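Local structure of sulfur oxidation protein SOXB (Thermus thermophilus, 2WDD) at residues Y74-E77 against R78-L82; A304-A308 against G309-M313; V489-G493 against R494-P498; V548-G552 against R553-L557. The protein probably hydrolyses the sulfur-sulfur bond that links a sulfonate group to a cysteine-bound sulfur in the sulfur oxidation pathway, at a site holding two manganese ions. All coordinates share one frame; numbering follows the deposited sequence.

Contact 1: Y74-E77 against R78-L82; sequences YGVE and RGTPL
Glu-77 O accepts two hydrogen bonds from Thr-80, and the stronger comes from the side chain. Thr-80 OG1 lies 2.7 Å from Glu-77 O, in the carbonyl plane, with a C=O...donor angle of 155°. The second bond is weak: Thr-80 N is 3.4 Å from Glu-77 O. It closes a type II beta turn from Glu-77 to Thr-80. Gly-79 has positive phi there, where a CB would press on the preceding carbonyl. The hydroxyl of Thr-80 sits between its own backbone N and carbonyl carbon (chi1 56°). From there it also meets Ala-83 N and caps the coming helix as the N-cap. A valine here would probably leave that helix end uncapped and Glu-77 O with the weak backbone bond alone.

One apolar pair flanks the turn. Val-76 CG2 meets Leu-82 CD2 at 3.7 Å, the side chains crossing at about a right angle. Val-76 CG1 sets a methyl in van der Waals contact with Thr-80 OG1 at 3.6 Å. Thr-80 CG2 is 3.8 Å from Glu-77 CB.

The turn links two helices at the surface. Helix 67-74 ends in a Schellman motif at Gly-75. Val-76 packs on Ala-83 and Leu-86 of helix 81-86.

Contact 2: A304-A308 against G309-M313; sequences AGSAA and GKALM
Ser-306 OG touches the aliphatic part of Lys-310 closely, 3.0 Å from CG and 3.3 Å from CD. Chi1 of Lys-310 is 75°, which folds CG back over its own backbone and lays the chain alongside Ser-306 OG and Ala-307 O. Met-313 CE comes in from the strand, 3.4 Å from Gly-305 O and 4.0 Å from Ser-306 CB. Bends at chi2 (54°) and chi3 (65°) turn this methyl back onto the loop backbone.

A type I' turn from Ala-307 to Lys-310 sets these groups in place. Lys-310 N donates to Ala-307 O at 3.0 Å. Farther along, one water donates to Gly-305 O (2.8 Å) and to Ala-311 O (2.7 Å), joining the two arms.

The Lys-310 ammonium leaves the turn. NZ forms a salt bridge with Glu-48 and bonds to Phe-46 O and Leu-85 O. A methionine in its place would probably leave the Glu-48 carboxylate without this charge partner and the two carbonyls without this donor.

Ala-307 touches His-288, a manganese ligand, and Ala-308 pairs through its backbone with Asp-36, another. The buried turn connects strand 300-304 of one central sheet to strand 311-320 of the other. Met-313 touches strand 323-333.

Contact 3: V489-G493 against R494-P498; sequences VEVGG and RPLDP
Val-491 and Arg-494 form an antiparallel hydrogen-bonded pair, with both backbone N-H groups and both carbonyls engaged. Val-491 N donates to Arg-494 O at 2.8 Å. In return Arg-494 N donates to Val-491 O at 3.1 Å, and this second bond closes the type I' turn from Val-491 to Arg-494. Gly-492 and Gly-493 fill its two central positions, both with positive phi.

Glu-490 and Pro-495 are the next, non-hydrogen-bonded pair, and their side chains diverge. Glu-490 CA adds a CA-H...O contact to Arg-494 O, 3.2 Å away. Past it, Leu-496 N donates to Val-489 O at 2.9 Å. Glu-490 pairs through its backbone with Arg-473, and Gly-492 with Gly-471. Asp-497 N bonds to Tyr-502 OH.

Leu-496 covers the apolar side. CG is anti to the backbone N (chi1 178°), which spreads its two methyls over the valines. Leu-496 CD2 meets Val-489 CG1 at 3.9 Å, and Leu-496 CD1 meets Val-491 CG2 at 3.8 Å.

This beta hairpin with a two-residue loop lies in the C-terminal domain. Strand 489-491 pairs with strand 472-476 as well as with 494-495. Tyr-502 of strand 501-507 packs against Val-491 and Leu-496.

Contact 4: V548-G552 against R553-L557; sequences VKVIG and RNYRL
Val-550 stands with one methyl against Arg-553 and the other against Tyr-555. Val-550 CG1 meets Arg-553 CG at 3.7 Å, and the two side chains cross obliquely. Val-550 CG2 approaches Tyr-555 CD1 at 4.1 Å. In Tyr-555 CG is anti to the backbone N (chi1 -175°), which swings the ring toward the valine.

Arg-553 folds back over the residue before it. Its chain bends at chi2 (-76°), carrying Arg-553 CD to 3.3 Å from Gly-552 O. Arg-553 NH1 then donates to Gly-552 O at 3.0 Å. The oxygen lies at the edge of the guanidinium, near its plane, while NH1 sits 71° above the plane of the carbonyl. The backbone turns here: Arg-553 N makes a weak bond to Val-550 O, 3.4 Å away, closing a type II beta turn from Val-550 to Arg-553. Gly-552 takes positive phi in it.

The far ends of both large side chains are held elsewhere. Arg-553 NH2 reaches Asp-479 in a salt bridge and also bonds to Ala-54 O. Tyr-555 OH bonds to Asp-375.

Val-550 leans on Leu-377, and Tyr-555 on Asn-51 and Tyr-378. The turn carries the chain off strand 548-550, which runs parallel to strand 472-476.

All four contacts are turns between adjoining segments, and they follow one another along the chain without touching. Contact 2 is the one beside the metal site: the side chain of Ala-307 is about 6 Å from a manganese ion. Contact 1 lies at the surface, its nearest atoms about 7 Å from contact 2. Both approach the same loop, where Tyr-74 and Ala-304 each meet Thr-291. A tertiary-butyl alcohol touches Pro-81 of contact 1. Contacts 3 and 4 reach one sheet through strand 472-476, with centres about 20 Å apart. Contact 3 is remote from contact 2, at about 41 Å between centres. Contact 4 comes within about 8 Å of contact 1, nearest atoms.

Contact 1: Y74-E77 against R78-L82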
loop_
_atom_site.group_PDB
_atom_site.type_symbol
_atom_site.label_atom_id
_atom_site.label_comp_id
_atom_site.label_asym_id
_atom_site.label_seq_id
_atom_site.Cartn_x
_atom_site.Cartn_y
_atom_site.Cartn_z
ATOM N N TYR A 74 -8.962 0.842 -19.196
ATOM C CA TYR A 74 -7.642 0.636 -19.770
ATOM C C TYR A 74 -7.631 -0.262 -21.005
ATOM O O TYR A 74 -6.572 -0.539 -21.555
ATOM C CB TYR A 74 -6.695 0.094 -18.695
ATOM C CG TYR A 74 -6.386 1.131 -17.645
ATOM C CD1 TYR A 74 -5.597 2.239 -17.957
ATOM C CD2 TYR A 74 -6.914 1.044 -16.365
ATOM C CE1 TYR A 74 -5.319 3.204 -17.018
ATOM C CE2 TYR A 74 -6.658 2.025 -15.416
ATOM C CZ TYR A 74 -5.857 3.105 -15.752
ATOM O OH TYR A 74 -5.585 4.073 -14.812
ATOM N N GLY A 75 -8.798 -0.737 -21.429
ATOM C CA GLY A 75 -8.847 -1.594 -22.602
ATOM C C GLY A 75 -8.150 -2.925 -22.403
ATOM O O GLY A 75 -7.562 -3.483 -23.335
ATOM N N VAL A 76 -8.212 -3.437 -21.181
ATOM C CA VAL A 76 -7.596 -4.716 -20.841
ATOM C C VAL A 76 -8.601 -5.836 -21.006
ATOM O O VAL A 76 -9.719 -5.772 -20.478
ATOM C CB VAL A 76 -7.013 -4.662 -19.424
ATOM C CG1 VAL A 76 -6.434 -6.026 -19.008
ATOM C CG2 VAL A 76 -5.944 -3.593 -19.374
ATOM N N GLU A 77 -8.206 -6.852 -21.764
ATOM C CA GLU A 77 -9.090 -7.974 -22.012
ATOM C C GLU A 77 -9.251 -8.862 -20.785
ATOM O O GLU A 77 -8.292 -9.135 -20.053
ATOM C CB GLU A 77 -8.619 -8.788 -23.217
ATOM C CG GLU A 77 -8.691 -8.024 -24.531
ATOM C CD GLU A 77 -9.241 -8.860 -25.667
ATOM O OE1 GLU A 77 -8.622 -9.893 -25.993
ATOM O OE2 GLU A 77 -10.285 -8.481 -26.239
ATOM N N ARG A 78 -10.478 -9.300 -20.566
ATOM C CA ARG A 78 -10.809 -10.158 -19.447
ATOM C C ARG A 78 -10.012 -11.460 -19.563
ATOM O O ARG A 78 -9.876 -12.012 -20.657
ATOM C CB ARG A 78 -12.298 -10.484 -19.514
ATOM C CG ARG A 78 -12.810 -11.222 -18.310
ATOM C CD ARG A 78 -14.314 -11.429 -18.374
ATOM N NE ARG A 78 -14.778 -11.975 -17.111
ATOM C CZ ARG A 78 -16.042 -12.001 -16.714
ATOM N NH1 ARG A 78 -17.009 -11.502 -17.488
ATOM N NH2 ARG A 78 -16.328 -12.522 -15.531
ATOM N N GLY A 79 -9.509 -11.965 -18.440
ATOM C CA GLY A 79 -8.810 -13.236 -18.415
ATOM C C GLY A 79 -7.333 -13.210 -18.746
ATOM O O GLY A 79 -6.689 -14.258 -18.758
ATOM N N THR A 80 -6.789 -12.024 -18.990
ATOM C CA THR A 80 -5.374 -11.880 -19.304
ATOM C C THR A 80 -4.560 -11.746 -18.024
ATOM O O THR A 80 -5.097 -11.415 -16.965
ATOM C CB THR A 80 -5.146 -10.638 -20.163
ATOM O OG1 THR A 80 -5.680 -9.497 -19.475
ATOM C CG2 THR A 80 -5.850 -10.782 -21.515
ATOM N N PRO A 81 -3.232 -11.935 -18.122
ATOM C CA PRO A 81 -2.399 -11.751 -16.931
ATOM C C PRO A 81 -2.557 -10.336 -16.378
ATOM O O PRO A 81 -2.588 -10.145 -15.164
ATOM C CB PRO A 81 -0.979 -11.972 -17.458
ATOM C CG PRO A 81 -1.157 -12.902 -18.619
ATOM C CD PRO A 81 -2.504 -12.593 -19.229
ATOM N N LEU A 82 -2.690 -9.339 -17.250
ATOM C CA LEU A 82 -2.875 -7.978 -16.740
ATOM C C LEU A 82 -4.219 -7.858 -16.021
ATOM O O LEU A 82 -4.307 -7.195 -14.987
ATOM C CB LEU A 82 -2.760 -6.930 -17.848
ATOM C CG LEU A 82 -2.825 -5.474 -17.366
ATOM C CD1 LEU A 82 -1.867 -5.240 -16.207
ATOM C CD2 LEU A 82 -2.511 -4.518 -18.527
#

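Contact 2: A304-A308 against G309-M313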
loop_
_atom_site.group_PDB
_atom_site.type_symbol
_atom_site.label_atom_id
_atom_site.label_comp_id
_atom_site.label_asym_id
_atom_site.label_seq_id
_atom_site.Cartn_x
_atom_site.Cartn_y
_atom_site.Cartn_z
ATOM N N ALA A 304 1.296 4.794 -11.407
ATOM C CA ALA A 304 1.234 4.244 -10.051
ATOM C C ALA A 304 2.193 3.078 -9.844
ATOM O O ALA A 304 2.504 2.345 -10.782
ATOM C CB ALA A 304 -0.191 3.815 -9.717
ATOM N N GLY A 305 2.589 2.853 -8.591
ATOM C CA GLY A 305 3.547 1.800 -8.261
ATOM C C GLY A 305 3.041 0.438 -7.806
ATOM O O GLY A 305 3.846 -0.454 -7.510
ATOM N N SER A 306 1.721 0.256 -7.799
ATOM C CA SER A 306 1.107 -0.995 -7.364
ATOM C C SER A 306 1.544 -1.348 -5.940
ATOM O O SER A 306 1.733 -0.453 -5.100
ATOM C CB SER A 306 1.363 -2.138 -8.361
ATOM O OG SER A 306 0.544 -3.260 -8.056
ATOM N N ALA A 307 1.705 -2.641 -5.665
ATOM C CA ALA A 307 2.059 -3.041 -4.305
ATOM C C ALA A 307 2.421 -4.500 -4.180
ATOM O O ALA A 307 2.077 -5.310 -5.041
ATOM C CB ALA A 307 0.888 -2.754 -3.375
ATOM N N ALA A 308 3.069 -4.818 -3.059
ATOM C CA ALA A 308 3.336 -6.188 -2.645
ATOM C C ALA A 308 4.150 -7.027 -3.627
ATOM O O ALA A 308 4.099 -8.266 -3.589
ATOM C CB ALA A 308 2.003 -6.877 -2.322
ATOM N N GLY A 309 4.867 -6.340 -4.519
ATOM C CA GLY A 309 5.705 -6.957 -5.542
ATOM C C GLY A 309 4.945 -7.486 -6.744
ATOM O O GLY A 309 5.485 -8.247 -7.559
ATOM N N LYS A 310 3.683 -7.102 -6.877
ATOM C CA LYS A 310 2.911 -7.680 -7.965
ATOM C C LYS A 310 3.296 -7.260 -9.366
ATOM O O LYS A 310 3.083 -8.019 -10.317
ATOM C CB LYS A 310 1.404 -7.587 -7.721
ATOM C CG LYS A 310 0.787 -6.222 -7.905
ATOM C CD LYS A 310 -0.654 -6.199 -7.349
ATOM C CE LYS A 310 -1.613 -7.063 -8.169
ATOM N NZ LYS A 310 -3.062 -6.915 -7.737
ATOM N N ALA A 311 3.855 -6.063 -9.503
ATOM C CA ALA A 311 4.189 -5.545 -10.817
ATOM C C ALA A 311 5.449 -4.709 -10.818
ATOM O O ALA A 311 5.772 -4.037 -9.842
ATOM C CB ALA A 311 3.030 -4.705 -11.339
ATOM N N LEU A 312 6.120 -4.698 -11.965
ATOM C CA LEU A 312 7.253 -3.826 -12.180
ATOM C C LEU A 312 6.776 -2.916 -13.302
ATOM O O LEU A 312 6.334 -3.396 -14.351
ATOM C CB LEU A 312 8.477 -4.609 -12.657
ATOM C CG LEU A 312 9.667 -3.682 -12.922
ATOM C CD1 LEU A 312 10.222 -3.122 -11.604
ATOM C CD2 LEU A 312 10.765 -4.428 -13.695
ATOM N N MET A 313 6.762 -1.614 -13.048
ATOM C CA MET A 313 6.321 -0.671 -14.062
ATOM C C MET A 313 7.520 -0.239 -14.878
ATOM O O MET A 313 8.478 0.316 -14.334
ATOM C CB MET A 313 5.660 0.553 -13.432
ATOM C CG MET A 313 4.145 0.439 -13.379
ATOM S SD MET A 313 3.547 -1.050 -12.574
ATOM C CE MET A 313 4.161 -0.767 -10.872
HETATM O O HOH W 1 4.658 -3.153 -7.587
#

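Contact 3: V489-G493 against R494-P498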
loop_
_atom_site.group_PDB
_atom_site.type_symbol
_atom_site.label_atom_id
_atom_site.label_comp_id
_atom_site.label_asym_id
_atom_site.label_seq_id
_atom_site.Cartn_x
_atom_site.Cartn_y
_atom_site.Cartn_z
ATOM N N VAL A 489 -26.918 3.242 12.575
ATOM C CA VAL A 489 -25.908 2.397 13.196
ATOM C C VAL A 489 -26.568 1.435 14.162
ATOM O O VAL A 489 -27.358 1.846 15.011
ATOM C CB VAL A 489 -24.826 3.208 13.929
ATOM C CG1 VAL A 489 -23.752 2.267 14.484
ATOM C CG2 VAL A 489 -24.214 4.267 13.021
ATOM N N GLU A 490 -26.217 0.159 14.054
ATOM C CA GLU A 490 -26.745 -0.849 14.970
ATOM C C GLU A 490 -25.576 -1.659 15.481
ATOM O O GLU A 490 -24.655 -1.973 14.726
ATOM C CB GLU A 490 -27.722 -1.792 14.259
ATOM C CG GLU A 490 -28.980 -1.128 13.740
ATOM C CD GLU A 490 -29.954 -2.124 13.139
ATOM O OE1 GLU A 490 -29.496 -3.058 12.446
ATOM O OE2 GLU A 490 -31.174 -1.977 13.368
ATOM N N VAL A 491 -25.622 -2.001 16.760
ATOM C CA VAL A 491 -24.595 -2.815 17.381
ATOM C C VAL A 491 -25.288 -4.040 17.960
ATOM O O VAL A 491 -26.208 -3.910 18.768
ATOM C CB VAL A 491 -23.839 -2.043 18.488
ATOM C CG1 VAL A 491 -22.861 -2.965 19.200
ATOM C CG2 VAL A 491 -23.109 -0.827 17.906
ATOM N N GLY A 492 -24.856 -5.224 17.538
ATOM C CA GLY A 492 -25.443 -6.463 18.020
ATOM C C GLY A 492 -26.943 -6.535 17.787
ATOM O O GLY A 492 -27.699 -6.954 18.668
ATOM N N GLY A 493 -27.375 -6.111 16.603
ATOM C CA GLY A 493 -28.777 -6.135 16.226
ATOM C C GLY A 493 -29.680 -5.110 16.891
ATOM O O GLY A 493 -30.883 -5.089 16.633
ATOM N N ARG A 494 -29.111 -4.252 17.731
ATOM C CA ARG A 494 -29.897 -3.230 18.419
ATOM C C ARG A 494 -29.451 -1.839 17.980
ATOM O O ARG A 494 -28.271 -1.614 17.711
ATOM C CB ARG A 494 -29.723 -3.362 19.936
ATOM C CG ARG A 494 -30.879 -4.061 20.644
ATOM C CD ARG A 494 -30.845 -3.809 22.148
ATOM N NE ARG A 494 -29.702 -4.455 22.791
ATOM C CZ ARG A 494 -29.415 -4.348 24.085
ATOM N NH1 ARG A 494 -30.185 -3.618 24.882
ATOM N NH2 ARG A 494 -28.353 -4.971 24.584
ATOM N N PRO A 495 -30.384 -0.875 17.941
ATOM C CA PRO A 495 -29.957 0.468 17.540
ATOM C C PRO A 495 -28.858 0.995 18.455
ATOM O O PRO A 495 -28.849 0.736 19.659
ATOM C CB PRO A 495 -31.230 1.309 17.715
ATOM C CG PRO A 495 -32.344 0.338 17.535
ATOM C CD PRO A 495 -31.851 -0.974 18.085
ATOM N N LEU A 496 -27.922 1.737 17.881
ATOM C CA LEU A 496 -26.849 2.308 18.678
ATOM C C LEU A 496 -27.423 3.244 19.740
ATOM O O LEU A 496 -28.252 4.101 19.437
ATOM C CB LEU A 496 -25.875 3.079 17.782
ATOM C CG LEU A 496 -24.702 3.776 18.474
ATOM C CD1 LEU A 496 -23.728 2.746 19.009
ATOM C CD2 LEU A 496 -24.004 4.696 17.476
ATOM N N ASP A 497 -26.983 3.058 20.982
ATOM C CA ASP A 497 -27.391 3.907 22.100
ATOM C C ASP A 497 -26.239 4.879 22.348
ATOM O O ASP A 497 -25.183 4.490 22.848
ATOM C CB ASP A 497 -27.640 3.058 23.351
ATOM C CG ASP A 497 -28.119 3.883 24.535
ATOM O OD1 ASP A 497 -27.962 5.122 24.509
ATOM O OD2 ASP A 497 -28.642 3.282 25.495
ATOM N N PRO A 498 -26.417 6.154 21.967
ATOM C CA PRO A 498 -25.330 7.135 22.121
ATOM C C PRO A 498 -24.713 7.241 23.514
ATOM O O PRO A 498 -23.553 7.638 23.653
ATOM C CB PRO A 498 -25.993 8.469 21.747
ATOM C CG PRO A 498 -27.472 8.218 21.855
ATOM C CD PRO A 498 -27.657 6.779 21.476
#

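Contact 4: V548-G552 against R553-L557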
loop_
_atom_site.group_PDB
_atom_site.type_symbol
_atom_site.label_atom_id
_atom_site.label_comp_id
_atom_site.label_asym_id
_atom_site.label_seq_id
_atom_site.Cartn_x
_atom_site.Cartn_y
_atom_site.Cartn_z
ATOM N N VAL A 548 -22.323 -3.036 5.730
ATOM C CA VAL A 548 -22.616 -1.666 5.333
ATOM C C VAL A 548 -23.464 -1.618 4.073
ATOM O O VAL A 548 -23.224 -2.362 3.128
ATOM C CB VAL A 548 -21.321 -0.835 5.133
ATOM C CG1 VAL A 548 -21.643 0.655 5.083
ATOM C CG2 VAL A 548 -20.307 -1.130 6.231
ATOM N N LYS A 549 -24.436 -0.718 4.073
ATOM C CA LYS A 549 -25.290 -0.477 2.917
ATOM C C LYS A 549 -24.847 0.884 2.381
ATOM O O LYS A 549 -24.756 1.847 3.146
ATOM C CB LYS A 549 -26.752 -0.427 3.367
ATOM C CG LYS A 549 -27.734 0.121 2.345
ATOM C CD LYS A 549 -29.173 -0.137 2.786
ATOM C CE LYS A 549 -30.045 1.102 2.629
ATOM N NZ LYS A 549 -31.443 0.873 3.100
ATOM N N VAL A 550 -24.527 0.960 1.096
ATOM C CA VAL A 550 -24.046 2.190 0.499
ATOM C C VAL A 550 -25.079 2.886 -0.371
ATOM O O VAL A 550 -25.433 2.404 -1.447
ATOM C CB VAL A 550 -22.756 1.954 -0.303
ATOM C CG1 VAL A 550 -22.147 3.283 -0.745
ATOM C CG2 VAL A 550 -21.757 1.130 0.509
ATOM N N ILE A 551 -25.528 4.051 0.077
ATOM C CA ILE A 551 -26.515 4.797 -0.683
ATOM C C ILE A 551 -25.889 5.260 -1.988
ATOM O O ILE A 551 -24.780 5.802 -1.994
ATOM C CB ILE A 551 -27.022 6.029 0.112
ATOM C CG1 ILE A 551 -27.606 5.606 1.458
ATOM C CG2 ILE A 551 -28.052 6.812 -0.722
ATOM C CD1 ILE A 551 -28.693 4.548 1.349
ATOM N N GLY A 552 -26.621 5.089 -3.086
ATOM C CA GLY A 552 -26.206 5.571 -4.388
ATOM C C GLY A 552 -25.140 4.775 -5.116
ATOM O O GLY A 552 -24.637 5.215 -6.149
ATOM N N ARG A 553 -24.781 3.612 -4.580
ATOM C CA ARG A 553 -23.763 2.771 -5.224
ATOM C C ARG A 553 -24.142 1.311 -5.108
ATOM O O ARG A 553 -24.820 0.914 -4.166
ATOM C CB ARG A 553 -22.397 2.932 -4.531
ATOM C CG ARG A 553 -21.918 4.352 -4.328
ATOM C CD ARG A 553 -21.396 4.954 -5.615
ATOM N NE ARG A 553 -20.785 6.241 -5.323
ATOM C CZ ARG A 553 -21.478 7.345 -5.066
ATOM N NH1 ARG A 553 -22.803 7.320 -5.110
ATOM N NH2 ARG A 553 -20.845 8.470 -4.767
ATOM N N ASN A 554 -23.612 0.498 -6.015
ATOM C CA ASN A 554 -23.766 -0.940 -5.917
ATOM C C ASN A 554 -22.520 -1.428 -5.182
ATOM O O ASN A 554 -21.401 -1.190 -5.629
ATOM C CB ASN A 554 -23.793 -1.554 -7.308
ATOM C CG ASN A 554 -25.142 -1.405 -7.960
ATOM O OD1 ASN A 554 -26.166 -1.409 -7.273
ATOM N ND2 ASN A 554 -25.151 -1.179 -9.268
ATOM N N TYR A 555 -22.712 -2.095 -4.057
ATOM C CA TYR A 555 -21.589 -2.607 -3.290
ATOM C C TYR A 555 -21.214 -3.969 -3.864
ATOM O O TYR A 555 -22.058 -4.859 -3.957
ATOM C CB TYR A 555 -21.935 -2.707 -1.804
ATOM C CG TYR A 555 -20.738 -3.114 -1.005
ATOM C CD1 TYR A 555 -19.731 -2.193 -0.729
ATOM C CD2 TYR A 555 -20.488 -4.453 -0.740
ATOM C CE1 TYR A 555 -18.558 -2.586 -0.082
ATOM C CE2 TYR A 555 -19.321 -4.858 -0.096
ATOM C CZ TYR A 555 -18.354 -3.911 0.215
ATOM O OH TYR A 555 -17.170 -4.301 0.807
ATOM N N ARG A 556 -19.969 -4.111 -4.307
ATOM C CA ARG A 556 -19.557 -5.343 -4.982
ATOM C C ARG A 556 -18.781 -6.314 -4.114
ATOM O O ARG A 556 -18.030 -5.909 -3.235
ATOM C CB ARG A 556 -18.729 -5.025 -6.235
ATOM C CG ARG A 556 -19.438 -4.112 -7.230
ATOM C CD ARG A 556 -20.629 -4.835 -7.849
ATOM N NE ARG A 556 -20.208 -6.076 -8.491
ATOM C CZ ARG A 556 -19.693 -6.142 -9.715
ATOM N NH1 ARG A 556 -19.567 -5.040 -10.448
ATOM N NH2 ARG A 556 -19.305 -7.310 -10.213
ATOM N N LEU A 557 -18.902 -7.597 -4.446
ATOM C CA LEU A 557 -18.159 -8.644 -3.770
ATOM C C LEU A 557 -17.499 -9.554 -4.793
ATOM O O LEU A 557 -18.035 -9.808 -5.875
ATOM C CB LEU A 557 -19.080 -9.496 -2.909
ATOM C CG LEU A 557 -19.649 -8.835 -1.656
ATOM C CD1 LEU A 557 -20.713 -9.758 -1.057
ATOM C CD2 LEU A 557 -18.544 -8.564 -0.634
#